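Local atomic coordinates of dermonecrotic toxin (Pasteurella multocida, PDB entry 2EBF), a protein that is a potent mitogenic, dermonecrotic toxin that induces bone resorption and is associated with severe progressive atrophic rhinitis in pigs. Residues E208-F213 with I257-Y262; L331-F336 with T513-P518; S378-D383 with T529-D534; N716-Y721 with A730-P735. All coordinates share one frame; numbering follows the deposited sequence.

Interaction 1. Residues E208-F213 with I257-Y262; sequences EDISVF and IENSLY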
loop_
_atom_site.group_PDB
_atom_site.type_symbol
_atom_site.label_atom_id
_atom_site.label_comp_id
_atom_site.label_asym_id
_atom_site.label_seq_id
_atom_site.Cartn_x
_atom_site.Cartn_y
_atom_site.Cartn_z
ATOM N N GLU A 208 31.833 -2.441 2.763
ATOM C CA GLU A 208 32.801 -1.463 2.273
ATOM C C GLU A 208 34.247 -1.867 2.581
ATOM O O GLU A 208 35.116 -1.779 1.718
ATOM C CB GLU A 208 32.483 -0.076 2.850
ATOM C CG GLU A 208 33.432 1.030 2.402
ATOM C CD GLU A 208 32.928 2.427 2.723
ATOM O OE1 GLU A 208 32.039 2.571 3.590
ATOM O OE2 GLU A 208 33.427 3.392 2.105
ATOM N N ASP A 209 34.488 -2.306 3.813
ATOM C CA ASP A 209 35.816 -2.743 4.230
ATOM C C ASP A 209 35.795 -4.213 4.633
ATOM O O ASP A 209 35.276 -4.575 5.690
ATOM C CB ASP A 209 36.327 -1.869 5.382
ATOM C CG ASP A 209 37.805 -2.078 5.678
ATOM O OD1 ASP A 209 38.390 -1.196 6.334
ATOM O OD2 ASP A 209 38.387 -3.107 5.265
ATOM N N ILE A 210 36.386 -5.045 3.782
ATOM C CA ILE A 210 36.461 -6.493 3.985
ATOM C C ILE A 210 37.126 -6.930 5.308
ATOM O O ILE A 210 36.834 -8.013 5.824
ATOM C CB ILE A 210 37.134 -7.170 2.741
ATOM C CG1 ILE A 210 36.151 -7.240 1.561
ATOM C CG2 ILE A 210 37.692 -8.546 3.049
ATOM C CD1 ILE A 210 34.710 -7.443 1.956
ATOM N N SER A 211 37.999 -6.083 5.852
ATOM C CA SER A 211 38.695 -6.367 7.115
ATOM C C SER A 211 37.751 -6.589 8.300
ATOM O O SER A 211 38.141 -7.182 9.303
ATOM C CB SER A 211 39.704 -5.258 7.446
ATOM O OG SER A 211 39.055 -4.087 7.914
ATOM N N VAL A 212 36.517 -6.102 8.175
ATOM C CA VAL A 212 35.466 -6.299 9.183
ATOM C C VAL A 212 35.218 -7.792 9.455
ATOM O O VAL A 212 34.774 -8.175 10.541
ATOM C CB VAL A 212 34.141 -5.595 8.765
ATOM C CG1 VAL A 212 33.086 -5.733 9.846
ATOM C CG2 VAL A 212 34.380 -4.119 8.495
ATOM N N PHE A 213 35.517 -8.628 8.465
ATOM C CA PHE A 213 35.377 -10.076 8.613
ATOM C C PHE A 213 36.384 -10.675 9.589
ATOM O O PHE A 213 36.145 -11.741 10.156
ATOM C CB PHE A 213 35.491 -10.764 7.257
ATOM C CG PHE A 213 34.255 -10.655 6.426
ATOM C CD1 PHE A 213 33.107 -11.362 6.771
ATOM C CD2 PHE A 213 34.235 -9.851 5.293
ATOM C CE1 PHE A 213 31.951 -11.264 6.002
ATOM C CE2 PHE A 213 33.085 -9.751 4.515
ATOM C CZ PHE A 213 31.943 -10.458 4.872
ATOM N N ILE A 257 35.974 -5.989 -5.179
ATOM C CA ILE A 257 36.810 -5.052 -5.912
ATOM C C ILE A 257 37.464 -4.119 -4.905
ATOM O O ILE A 257 36.772 -3.430 -4.153
ATOM C CB ILE A 257 36.012 -4.234 -6.965
ATOM C CG1 ILE A 257 35.530 -5.145 -8.099
ATOM C CG2 ILE A 257 36.861 -3.084 -7.519
ATOM C CD1 ILE A 257 34.740 -4.441 -9.193
ATOM N N GLU A 258 38.798 -4.127 -4.887
ATOM C CA GLU A 258 39.592 -3.233 -4.045
ATOM C C GLU A 258 39.077 -3.157 -2.605
ATOM O O GLU A 258 38.672 -2.089 -2.141
ATOM C CB GLU A 258 39.660 -1.827 -4.659
ATOM C CG GLU A 258 40.566 -1.704 -5.878
ATOM C CD GLU A 258 40.768 -0.260 -6.311
ATOM O OE1 GLU A 258 41.928 0.215 -6.289
ATOM O OE2 GLU A 258 39.767 0.404 -6.662
ATOM N N ASN A 259 39.078 -4.295 -1.913
ATOM C CA ASN A 259 38.741 -4.353 -0.480
ATOM C C ASN A 259 37.249 -4.182 -0.136
ATOM O O ASN A 259 36.877 -4.148 1.041
ATOM C CB ASN A 259 39.610 -3.366 0.322
ATOM C CG ASN A 259 39.617 -3.660 1.814
ATOM O OD1 ASN A 259 39.195 -2.827 2.619
ATOM N ND2 ASN A 259 40.093 -4.844 2.188
ATOM N N SER A 260 36.404 -4.082 -1.161
ATOM C CA SER A 260 34.954 -3.995 -0.964
ATOM C C SER A 260 34.230 -5.191 -1.576
ATOM O O SER A 260 34.553 -5.616 -2.687
ATOM C CB SER A 260 34.401 -2.690 -1.545
ATOM O OG SER A 260 34.905 -1.561 -0.848
ATOM N N LEU A 261 33.249 -5.716 -0.843
ATOM C CA LEU A 261 32.421 -6.830 -1.309
ATOM C C LEU A 261 31.035 -6.342 -1.719
ATOM O O LEU A 261 30.352 -5.660 -0.954
ATOM C CB LEU A 261 32.305 -7.897 -0.219
ATOM C CG LEU A 261 31.277 -9.025 -0.327
ATOM C CD1 LEU A 261 31.668 -10.042 -1.383
ATOM C CD2 LEU A 261 31.110 -9.694 1.026
ATOM N N TYR A 262 30.637 -6.708 -2.934
ATOM C CA TYR A 262 29.366 -6.297 -3.518
ATOM C C TYR A 262 28.490 -7.522 -3.714
ATOM O O TYR A 262 28.931 -8.523 -4.290
ATOM C CB TYR A 262 29.607 -5.601 -4.859
ATOM C CG TYR A 262 30.483 -4.374 -4.746
ATOM C CD1 TYR A 262 31.879 -4.479 -4.729
ATOM C CD2 TYR A 262 29.921 -3.109 -4.649
ATOM C CE1 TYR A 262 32.682 -3.348 -4.615
ATOM C CE2 TYR A 262 30.713 -1.974 -4.532
ATOM C CZ TYR A 262 32.091 -2.098 -4.519
ATOM O OH TYR A 262 32.863 -0.965 -4.404
#
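The tight end of a beta-hairpin, the type I' turn Ile257-Ser260, is joined here to the chain that leaves a neighbouring strand: Ser260 and Asn259 meet the backbone of Glu208 and Ile210. Strand 205-207 pairs antiparallel with strand 260-263, and the contact begins where that ladder runs out. Ser260 OG donates to Glu208 O at 2.6 Å, lying in the carbonyl plane on a lone pair. With chi1 at -65°, OG stands beside its own backbone N, a torsion that brings the hydroxyl to the chain leaving the strand. Ile210 N in turn donates to Asn259 O at 2.9 Å, tilted 18° from that carbonyl's plane. The two accepting oxygens, Glu208 O and Asn259 O, are only 3.0 Å apart, and each has its own donor from the opposite segment.

Asp209 turns the chain inside its own segment: OD2 accepts from Ser211 N at 3.1 Å, from above the carboxylate plane, closing an Asx turn. Beneath the polar layer, Ile210 CD1 presses against Leu261 CB at 3.3 Å, tighter than usual for two carbons, and chi2 of Ile210 is twisted to -34°. The same CD1 lies in plane at the rim of the Phe213 ring, and Leu261 CD2 also comes to that edge, 4.0 Å from Phe213 CZ. Leu238 of helix 234-248 touches both Ile210 and Phe213.

A separate donor for each of the two close oxygens would offset part of the repulsion expected between them, while the apolar side chains below fit at the price of a strained isoleucine.

Interaction 2. Residues L331-F336 with T513-P518; sequences LLTESF and TGRPMP
Hydrogen bonding centres on Thr333, whose OG1 receives Arg515 NH1 at 3.1 Å with an N-H...O angle of 151°. The hydroxyl lies close to the guanidinium plane and also bonds Met330 O one turn back. A water adds a further bond, donating to Thr333 OG1 while accepting from Thr513 N.

Contacts over the two faces of the guanidinium are not salt bridges. Glu334 CG lies over one face, toward its rim, 3.6 Å from Arg515 NH1, and Thr513 O lies likewise over the opposite face. The carboxylate stands apart: Glu334 OE1 is 4.6 Å from Arg515 NH2, well out of the guanidinium plane, and one water links the two while Ser168 OG bonds OE1. The bend at chi3 (67°) brings the head of the arginine back over the end of the helix.

Here helix 312-333 stops in a type II turn, Thr333-Phe336, beside the small hairpin of strands 510-511 and 516-517 in the C2 region. Another water donates to both Thr333 O and Pro516 O.

Apolar contacts complete the join. Pro518 CG sits over the Phe336 ring in a CH-pi contact, 3.8 Å from its centroid, and Thr333 CG2 reaches Met517 SD at 3.2 Å.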
loop_
_atom_site.group_PDB
_atom_site.type_symbol
_atom_site.label_atom_id
_atom_site.label_comp_id
_atom_site.label_asym_id
_atom_site.label_seq_id
_atom_site.Cartn_x
_atom_site.Cartn_y
_atom_site.Cartn_z
ATOM N N LEU A 331 -5.836 -2.298 1.232
ATOM C CA LEU A 331 -6.960 -1.962 0.357
ATOM C C LEU A 331 -7.721 -3.211 -0.079
ATOM O O LEU A 331 -8.952 -3.211 -0.142
ATOM C CB LEU A 331 -6.459 -1.208 -0.880
ATOM C CG LEU A 331 -7.511 -0.778 -1.903
ATOM C CD1 LEU A 331 -8.459 0.239 -1.255
ATOM C CD2 LEU A 331 -6.846 -0.197 -3.138
ATOM N N LEU A 332 -6.978 -4.272 -0.388
ATOM C CA LEU A 332 -7.575 -5.529 -0.821
ATOM C C LEU A 332 -8.481 -6.141 0.246
ATOM O O LEU A 332 -9.395 -6.884 -0.092
ATOM C CB LEU A 332 -6.479 -6.521 -1.230
ATOM C CG LEU A 332 -6.822 -7.919 -1.753
ATOM C CD1 LEU A 332 -7.064 -7.925 -3.268
ATOM C CD2 LEU A 332 -5.675 -8.850 -1.400
ATOM N N THR A 333 -8.240 -5.836 1.525
ATOM C CA THR A 333 -9.076 -6.387 2.595
ATOM C C THR A 333 -10.377 -5.601 2.813
ATOM O O THR A 333 -11.315 -6.099 3.468
ATOM C CB THR A 333 -8.339 -6.434 3.953
ATOM O OG1 THR A 333 -8.117 -5.101 4.424
ATOM C CG2 THR A 333 -7.009 -7.180 3.845
ATOM N N GLU A 334 -10.421 -4.367 2.307
ATOM C CA GLU A 334 -11.535 -3.457 2.577
ATOM C C GLU A 334 -12.856 -3.985 2.044
ATOM O O GLU A 334 -12.977 -4.328 0.868
ATOM C CB GLU A 334 -11.269 -2.060 2.003
ATOM C CG GLU A 334 -10.323 -1.235 2.839
ATOM C CD GLU A 334 -10.104 0.178 2.298
ATOM O OE1 GLU A 334 -9.213 0.863 2.848
ATOM O OE2 GLU A 334 -10.815 0.601 1.346
ATOM N N SER A 335 -13.847 -4.044 2.929
ATOM C CA SER A 335 -15.180 -4.511 2.564
ATOM C C SER A 335 -15.150 -5.861 1.830
ATOM O O SER A 335 -15.940 -6.090 0.902
ATOM C CB SER A 335 -15.914 -3.447 1.727
ATOM O OG SER A 335 -16.222 -2.308 2.529
ATOM N N PHE A 336 -14.231 -6.750 2.210
ATOM C CA PHE A 336 -14.269 -8.094 1.636
ATOM C C PHE A 336 -15.540 -8.737 2.151
ATOM O O PHE A 336 -15.810 -8.698 3.348
ATOM C CB PHE A 336 -13.049 -8.950 2.002
ATOM C CG PHE A 336 -13.093 -10.332 1.401
ATOM C CD1 PHE A 336 -12.671 -10.544 0.088
ATOM C CD2 PHE A 336 -13.596 -11.408 2.121
ATOM C CE1 PHE A 336 -12.733 -11.814 -0.488
ATOM C CE2 PHE A 336 -13.661 -12.688 1.561
ATOM C CZ PHE A 336 -13.229 -12.892 0.250
ATOM N N THR A 513 -5.967 -5.107 9.170
ATOM C CA THR A 513 -5.944 -3.701 9.631
ATOM C C THR A 513 -7.357 -3.169 9.824
ATOM O O THR A 513 -7.975 -2.680 8.886
ATOM C CB THR A 513 -5.155 -2.807 8.641
ATOM O OG1 THR A 513 -5.604 -3.078 7.309
ATOM C CG2 THR A 513 -3.653 -3.085 8.722
ATOM N N GLY A 514 -7.877 -3.272 11.045
ATOM C CA GLY A 514 -9.235 -2.811 11.337
ATOM C C GLY A 514 -10.300 -3.805 10.913
ATOM O O GLY A 514 -11.498 -3.534 11.033
ATOM N N ARG A 515 -9.860 -4.969 10.431
ATOM C CA ARG A 515 -10.762 -5.990 9.897
ATOM C C ARG A 515 -9.952 -7.254 9.595
ATOM O O ARG A 515 -8.736 -7.245 9.713
ATOM C CB ARG A 515 -11.450 -5.488 8.623
ATOM C CG ARG A 515 -10.514 -5.412 7.415
ATOM C CD ARG A 515 -11.149 -4.717 6.230
ATOM N NE ARG A 515 -11.373 -3.303 6.510
ATOM C CZ ARG A 515 -10.445 -2.356 6.387
ATOM N NH1 ARG A 515 -9.215 -2.663 5.976
ATOM N NH2 ARG A 515 -10.750 -1.096 6.677
ATOM N N PRO A 516 -10.623 -8.358 9.242
ATOM C CA PRO A 516 -9.828 -9.540 8.930
ATOM C C PRO A 516 -9.062 -9.435 7.611
ATOM O O PRO A 516 -9.480 -8.728 6.688
ATOM C CB PRO A 516 -10.875 -10.669 8.861
ATOM C CG PRO A 516 -12.148 -10.087 9.502
ATOM C CD PRO A 516 -12.074 -8.624 9.167
ATOM N N MET A 517 -7.935 -10.138 7.551
ATOM C CA MET A 517 -7.281 -10.439 6.279
ATOM C C MET A 517 -7.745 -11.830 5.815
ATOM O O MET A 517 -7.383 -12.831 6.426
ATOM C CB MET A 517 -5.764 -10.423 6.455
ATOM C CG MET A 517 -4.974 -10.941 5.265
ATOM S SD MET A 517 -5.230 -9.874 3.843
ATOM C CE MET A 517 -4.072 -10.598 2.688
ATOM N N PRO A 518 -8.550 -11.893 4.742
ATOM C CA PRO A 518 -9.041 -13.188 4.275
ATOM C C PRO A 518 -7.871 -14.019 3.777
ATOM O O PRO A 518 -6.831 -13.458 3.429
ATOM C CB PRO A 518 -9.970 -12.821 3.107
ATOM C CG PRO A 518 -10.272 -11.362 3.293
ATOM C CD PRO A 518 -9.041 -10.789 3.903
HETATM O O HOH W 1 -11.619 -8.027 5.254
HETATM O O HOH W 2 -5.885 -5.484 6.460
HETATM O O HOH W 3 -9.624 1.439 5.373
#

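Interaction 3. Residues S378-D383 with T529-D534; sequences SSKSID and TVVDSD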
loop_
_atom_site.group_PDB
_atom_site.type_symbol
_atom_site.label_atom_id
_atom_site.label_comp_id
_atom_site.label_asym_id
_atom_site.label_seq_id
_atom_site.Cartn_x
_atom_site.Cartn_y
_atom_site.Cartn_z
ATOM N N SER A 378 2.095 -29.522 4.342
ATOM C CA SER A 378 2.764 -30.678 4.938
ATOM C C SER A 378 3.159 -31.731 3.911
ATOM O O SER A 378 2.484 -31.901 2.887
ATOM C CB SER A 378 1.867 -31.323 5.993
ATOM O OG SER A 378 0.762 -31.974 5.376
ATOM N N SER A 379 4.237 -32.458 4.209
ATOM C CA SER A 379 4.628 -33.612 3.409
ATOM C C SER A 379 3.493 -34.649 3.326
ATOM O O SER A 379 3.323 -35.293 2.286
ATOM C CB SER A 379 5.939 -34.226 3.925
ATOM O OG SER A 379 5.786 -34.734 5.237
ATOM N N LYS A 380 2.707 -34.783 4.400
ATOM C CA LYS A 380 1.546 -35.684 4.415
ATOM C C LYS A 380 0.496 -35.305 3.371
ATOM O O LYS A 380 -0.081 -36.181 2.713
ATOM C CB LYS A 380 0.876 -35.729 5.794
ATOM C CG LYS A 380 1.697 -36.417 6.872
ATOM C CD LYS A 380 0.840 -37.320 7.757
ATOM C CE LYS A 380 0.804 -38.768 7.253
ATOM N NZ LYS A 380 -0.345 -39.070 6.336
ATOM N N SER A 381 0.241 -34.000 3.244
ATOM C CA SER A 381 -0.685 -33.480 2.232
ATOM C C SER A 381 -0.148 -33.702 0.823
ATOM O O SER A 381 -0.885 -34.157 -0.058
ATOM C CB SER A 381 -0.971 -31.989 2.456
ATOM O OG SER A 381 -1.790 -31.789 3.603
ATOM N N ILE A 382 1.131 -33.390 0.615
ATOM C CA ILE A 382 1.755 -33.573 -0.691
ATOM C C ILE A 382 1.725 -35.051 -1.112
ATOM O O ILE A 382 1.391 -35.370 -2.254
ATOM C CB ILE A 382 3.203 -33.005 -0.741
ATOM C CG1 ILE A 382 3.187 -31.473 -0.556
ATOM C CG2 ILE A 382 3.875 -33.391 -2.060
ATOM C CD1 ILE A 382 4.559 -30.841 -0.249
ATOM N N ASP A 383 2.062 -35.946 -0.182
ATOM C CA ASP A 383 2.023 -37.389 -0.459
ATOM C C ASP A 383 0.622 -37.889 -0.817
ATOM O O ASP A 383 0.469 -38.689 -1.742
ATOM C CB ASP A 383 2.602 -38.188 0.710
ATOM C CG ASP A 383 4.115 -38.054 0.821
ATOM O OD1 ASP A 383 4.795 -37.900 -0.218
ATOM O OD2 ASP A 383 4.632 -38.117 1.950
ATOM N N THR A 529 -7.754 -27.493 3.038
ATOM C CA THR A 529 -7.767 -28.857 3.573
ATOM C C THR A 529 -6.449 -29.244 4.230
ATOM O O THR A 529 -5.439 -28.559 4.078
ATOM C CB THR A 529 -8.104 -29.910 2.484
ATOM O OG1 THR A 529 -7.058 -29.957 1.506
ATOM C CG2 THR A 529 -9.438 -29.622 1.818
ATOM N N VAL A 530 -6.482 -30.356 4.961
ATOM C CA VAL A 530 -5.302 -30.918 5.611
ATOM C C VAL A 530 -5.397 -32.439 5.551
ATOM O O VAL A 530 -6.493 -32.996 5.466
ATOM C CB VAL A 530 -5.188 -30.507 7.124
ATOM C CG1 VAL A 530 -4.736 -29.076 7.286
ATOM C CG2 VAL A 530 -6.507 -30.748 7.868
ATOM N N VAL A 531 -4.250 -33.102 5.613
ATOM C CA VAL A 531 -4.219 -34.559 5.690
ATOM C C VAL A 531 -3.706 -34.997 7.073
ATOM O O VAL A 531 -2.595 -34.645 7.468
ATOM C CB VAL A 531 -3.396 -35.184 4.522
ATOM C CG1 VAL A 531 -3.389 -36.717 4.595
ATOM C CG2 VAL A 531 -3.961 -34.729 3.176
ATOM N N ASP A 532 -4.562 -35.727 7.794
ATOM C CA ASP A 532 -4.279 -36.356 9.101
ATOM C C ASP A 532 -2.982 -37.150 9.179
ATOM O O ASP A 532 -2.377 -37.490 8.161
ATOM C CB ASP A 532 -5.400 -37.359 9.441
ATOM C CG ASP A 532 -6.361 -36.844 10.486
ATOM O OD1 ASP A 532 -5.965 -35.996 11.314
ATOM O OD2 ASP A 532 -7.522 -37.301 10.487
ATOM N N SER A 533 -2.592 -37.472 10.412
ATOM C CA SER A 533 -1.585 -38.492 10.680
ATOM C C SER A 533 -2.140 -39.867 10.311
ATOM O O SER A 533 -1.384 -40.774 9.954
ATOM C CB SER A 533 -1.170 -38.462 12.155
ATOM O OG SER A 533 -2.296 -38.633 13.008
ATOM N N ASP A 534 -3.466 -40.002 10.389
ATOM C CA ASP A 534 -4.173 -41.209 9.954
ATOM C C ASP A 534 -4.275 -41.273 8.432
ATOM O O ASP A 534 -4.704 -42.288 7.884
ATOM C CB ASP A 534 -5.591 -41.248 10.543
ATOM C CG ASP A 534 -5.609 -41.098 12.054
ATOM O OD1 ASP A 534 -5.273 -42.075 12.753
ATOM O OD2 ASP A 534 -5.974 -40.003 12.540
HETATM O O HOH W 4 -1.713 -31.500 6.242
#
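Val530 makes the first, light touch, its CA lying 4.1 Å from Ser381 OG. Next, Val531 N donates to a water at 3.1 Å, and the same water is hydrogen-bonded to both Ser378 OG and Ser381 OG. Ser378 is the N-cap of the helix, its OG accepting from Ser381 N at 3.0 Å, so the water ties the capped helix start to the strand. The side chain of Val531 points at the helix with its two methyls divided between neighbouring residues: CG2 rests against Ser381 CA at 3.6 Å, and CG1 against Lys380 O at 3.8 Å.

The helix here, 379-387, follows strand 372-376, the parallel neighbour of strand 528-531 in the mixed sheet of the C2 region. The two short segments run nearly perpendicular, their axes 94° apart and 7.2 Å at closest approach. Trp537 of the adjacent antiparallel strand also touches Val531.

Past the strand, Asp532 offers its carbonyl oxygen rather than its carboxylate. Lys380 NZ donates to Asp532 O at 3.2 Å, in the carbonyl plane and with a C=O...N angle of 159°. Bends at chi2, chi3 and chi4 curl the lysine toward this acceptor, its CD passing 4.0 Å from Ser533 CA.

Interaction 4. Residues N716-Y721 with A730-P735; sequences NPFVEY and ALFMPP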
loop_
_atom_site.group_PDB
_atom_site.type_symbol
_atom_site.label_atom_id
_atom_site.label_comp_id
_atom_site.label_asym_id
_atom_site.label_seq_id
_atom_site.Cartn_x
_atom_site.Cartn_y
_atom_site.Cartn_z
ATOM N N ASN A 716 -13.178 25.464 -1.651
ATOM C CA ASN A 716 -13.160 24.286 -0.788
ATOM C C ASN A 716 -14.556 23.812 -0.358
ATOM O O ASN A 716 -14.815 23.632 0.835
ATOM C CB ASN A 716 -12.222 24.504 0.413
ATOM C CG ASN A 716 -10.795 24.842 -0.004
ATOM O OD1 ASN A 716 -10.396 24.622 -1.162
ATOM N ND2 ASN A 716 -10.012 25.380 0.940
ATOM N N PRO A 717 -15.455 23.588 -1.339
ATOM C CA PRO A 717 -16.842 23.243 -1.031
ATOM C C PRO A 717 -16.995 21.882 -0.362
ATOM O O PRO A 717 -16.208 20.963 -0.611
ATOM C CB PRO A 717 -17.544 23.285 -2.399
ATOM C CG PRO A 717 -16.462 23.139 -3.401
ATOM C CD PRO A 717 -15.201 23.644 -2.794
ATOM N N PHE A 718 -17.975 21.801 0.533
ATOM C CA PHE A 718 -18.266 20.599 1.300
ATOM C C PHE A 718 -19.757 20.255 1.196
ATOM O O PHE A 718 -20.616 21.123 1.359
ATOM C CB PHE A 718 -17.915 20.855 2.759
ATOM C CG PHE A 718 -18.118 19.691 3.641
ATOM C CD1 PHE A 718 -17.275 18.580 3.565
ATOM C CD2 PHE A 718 -19.120 19.719 4.609
ATOM C CE1 PHE A 718 -17.455 17.500 4.427
ATOM C CE2 PHE A 718 -19.309 18.653 5.462
ATOM C CZ PHE A 718 -18.476 17.540 5.378
ATOM N N VAL A 719 -20.050 18.982 0.954
ATOM C CA VAL A 719 -21.430 18.515 0.774
ATOM C C VAL A 719 -21.821 17.577 1.914
ATOM O O VAL A 719 -21.037 16.697 2.306
ATOM C CB VAL A 719 -21.603 17.820 -0.596
ATOM C CG1 VAL A 719 -23.022 17.250 -0.788
ATOM C CG2 VAL A 719 -21.304 18.810 -1.731
ATOM N N GLU A 720 -22.998 17.796 2.483
ATOM C CA GLU A 720 -23.626 16.794 3.334
ATOM C C GLU A 720 -24.935 16.376 2.686
ATOM O O GLU A 720 -25.710 17.225 2.237
ATOM C CB GLU A 720 -23.888 17.329 4.738
ATOM C CG GLU A 720 -22.648 17.352 5.629
ATOM C CD GLU A 720 -22.957 17.809 7.057
ATOM O OE1 GLU A 720 -22.007 18.228 7.776
ATOM O OE2 GLU A 720 -24.135 17.741 7.463
ATOM N N TYR A 721 -25.190 15.072 2.655
ATOM C CA TYR A 721 -26.364 14.526 1.961
ATOM C C TYR A 721 -27.638 14.512 2.824
ATOM O O TYR A 721 -28.272 13.463 3.019
ATOM C CB TYR A 721 -26.017 13.151 1.386
ATOM C CG TYR A 721 -24.891 13.244 0.371
ATOM C CD1 TYR A 721 -25.155 13.567 -0.953
ATOM C CD2 TYR A 721 -23.555 13.055 0.751
ATOM C CE1 TYR A 721 -24.115 13.685 -1.897
ATOM C CE2 TYR A 721 -22.515 13.169 -0.176
ATOM C CZ TYR A 721 -22.801 13.484 -1.494
ATOM O OH TYR A 721 -21.770 13.590 -2.416
ATOM N N ALA A 730 -27.981 27.877 8.535
ATOM C CA ALA A 730 -27.297 29.191 8.621
ATOM C C ALA A 730 -25.825 29.113 9.035
ATOM O O ALA A 730 -24.981 29.906 8.568
ATOM C CB ALA A 730 -28.064 30.128 9.558
ATOM N N LEU A 731 -25.525 28.156 9.911
ATOM C CA LEU A 731 -24.169 27.971 10.445
ATOM C C LEU A 731 -23.458 26.731 9.889
ATOM O O LEU A 731 -22.396 26.341 10.384
ATOM C CB LEU A 731 -24.213 27.966 11.988
ATOM C CG LEU A 731 -24.481 29.341 12.620
ATOM C CD1 LEU A 731 -24.694 29.220 14.125
ATOM C CD2 LEU A 731 -23.323 30.290 12.330
ATOM N N PHE A 732 -24.024 26.139 8.836
ATOM C CA PHE A 732 -23.396 25.024 8.117
ATOM C C PHE A 732 -22.173 25.512 7.340
ATOM O O PHE A 732 -22.285 26.323 6.419
ATOM C CB PHE A 732 -24.399 24.339 7.170
ATOM C CG PHE A 732 -23.814 23.185 6.372
ATOM C CD1 PHE A 732 -23.013 22.207 6.983
ATOM C CD2 PHE A 732 -24.101 23.061 5.018
ATOM C CE1 PHE A 732 -22.489 21.136 6.248
ATOM C CE2 PHE A 732 -23.582 22.000 4.273
ATOM C CZ PHE A 732 -22.776 21.026 4.893
ATOM N N MET A 733 -21.003 25.027 7.742
ATOM C CA MET A 733 -19.742 25.464 7.126
ATOM C C MET A 733 -18.806 24.301 6.864
ATOM O O MET A 733 -18.959 23.243 7.476
ATOM C CB MET A 733 -19.062 26.590 7.947
ATOM C CG MET A 733 -18.835 26.314 9.417
ATOM S SD MET A 733 -18.235 27.800 10.312
ATOM C CE MET A 733 -19.731 28.750 10.566
ATOM N N PRO A 734 -17.863 24.464 5.905
ATOM C CA PRO A 734 -16.939 23.375 5.605
ATOM C C PRO A 734 -16.071 23.027 6.818
ATOM O O PRO A 734 -16.000 23.831 7.768
ATOM C CB PRO A 734 -16.059 23.955 4.487
ATOM C CG PRO A 734 -16.895 25.061 3.856
ATOM C CD PRO A 734 -17.614 25.647 5.052
ATOM N N PRO A 735 -15.434 21.831 6.809
ATOM C CA PRO A 735 -14.467 21.520 7.850
ATOM C C PRO A 735 -13.478 22.675 8.012
ATOM O O PRO A 735 -13.017 23.256 7.021
ATOM C CB PRO A 735 -13.774 20.265 7.318
ATOM C CG PRO A 735 -14.873 19.571 6.565
ATOM C CD PRO A 735 -15.573 20.713 5.853
#
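Phe718 carries most of this contact, wedged between two prolines and a second phenylalanine. At its base, CB meets Pro734 CB at 4.0 Å and, at a similar distance, the CD atom of Pro735. One atom further, CG lies 3.5 Å from Pro735 CD, which rides over the ring face. The methylene stands 3.7 Å from the Phe718 centroid and 20° off the ring normal, a CH-pi contact. Chi1 of -178°, with CG opposite the backbone N, turns the ring so that one face meets Pro735 CD.

The strand of Phe718, 717-720, sits between 567-568 and 643-656 in the antiparallel sheet of the C3 region, where the thiol protease-like triad probably resides; the side chain of Phe732 is about 13 Å from the bound phosphonate. The chain that leaves helix 726-730 folds back across this strand, and strand 643-656 touches Phe732 and Pro734 as well.

Beyond CG the ring divides its neighbours. On one side CD1 continues under Pro735 CD, and Phe718 CE1 reaches Pro735 CG at 3.9 Å. On the other, Phe718 CD2 touches Phe732 CZ at 3.9 Å, and Phe718 CE2 is 4.1 Å from Phe732 CE1; the two side chains cross at about a right angle.

Glu720 lines Phe732 too. Glu720 OE1 comes within 3.3 Å of Phe732 CE1, a close approach and not a hydrogen bond, while OE2 forms a salt bridge with Lys724, which also makes a cation-pi contact with Phe732.

Three of the contacts belong to the C2 region and one to C3. Interactions 2 and 3 are the nearest pair, with nearest atoms about 13 Å apart, and their segments alternate along the chain; interaction 1 closes before either opens. Interaction 4 is the buried one and has no hydrogen bond across it, relying on rings, whereas the other three are partly buried and combine polar links with apolar packing. Water bridges appear in interactions 2 and 3, both at a helix end: the C-terminal end of 312-333 and the capped start of 379-387. Interaction 1 instead uses direct hydrogen bonds just past the end of a strand ladder, and lies across the chain's centre from interaction 4.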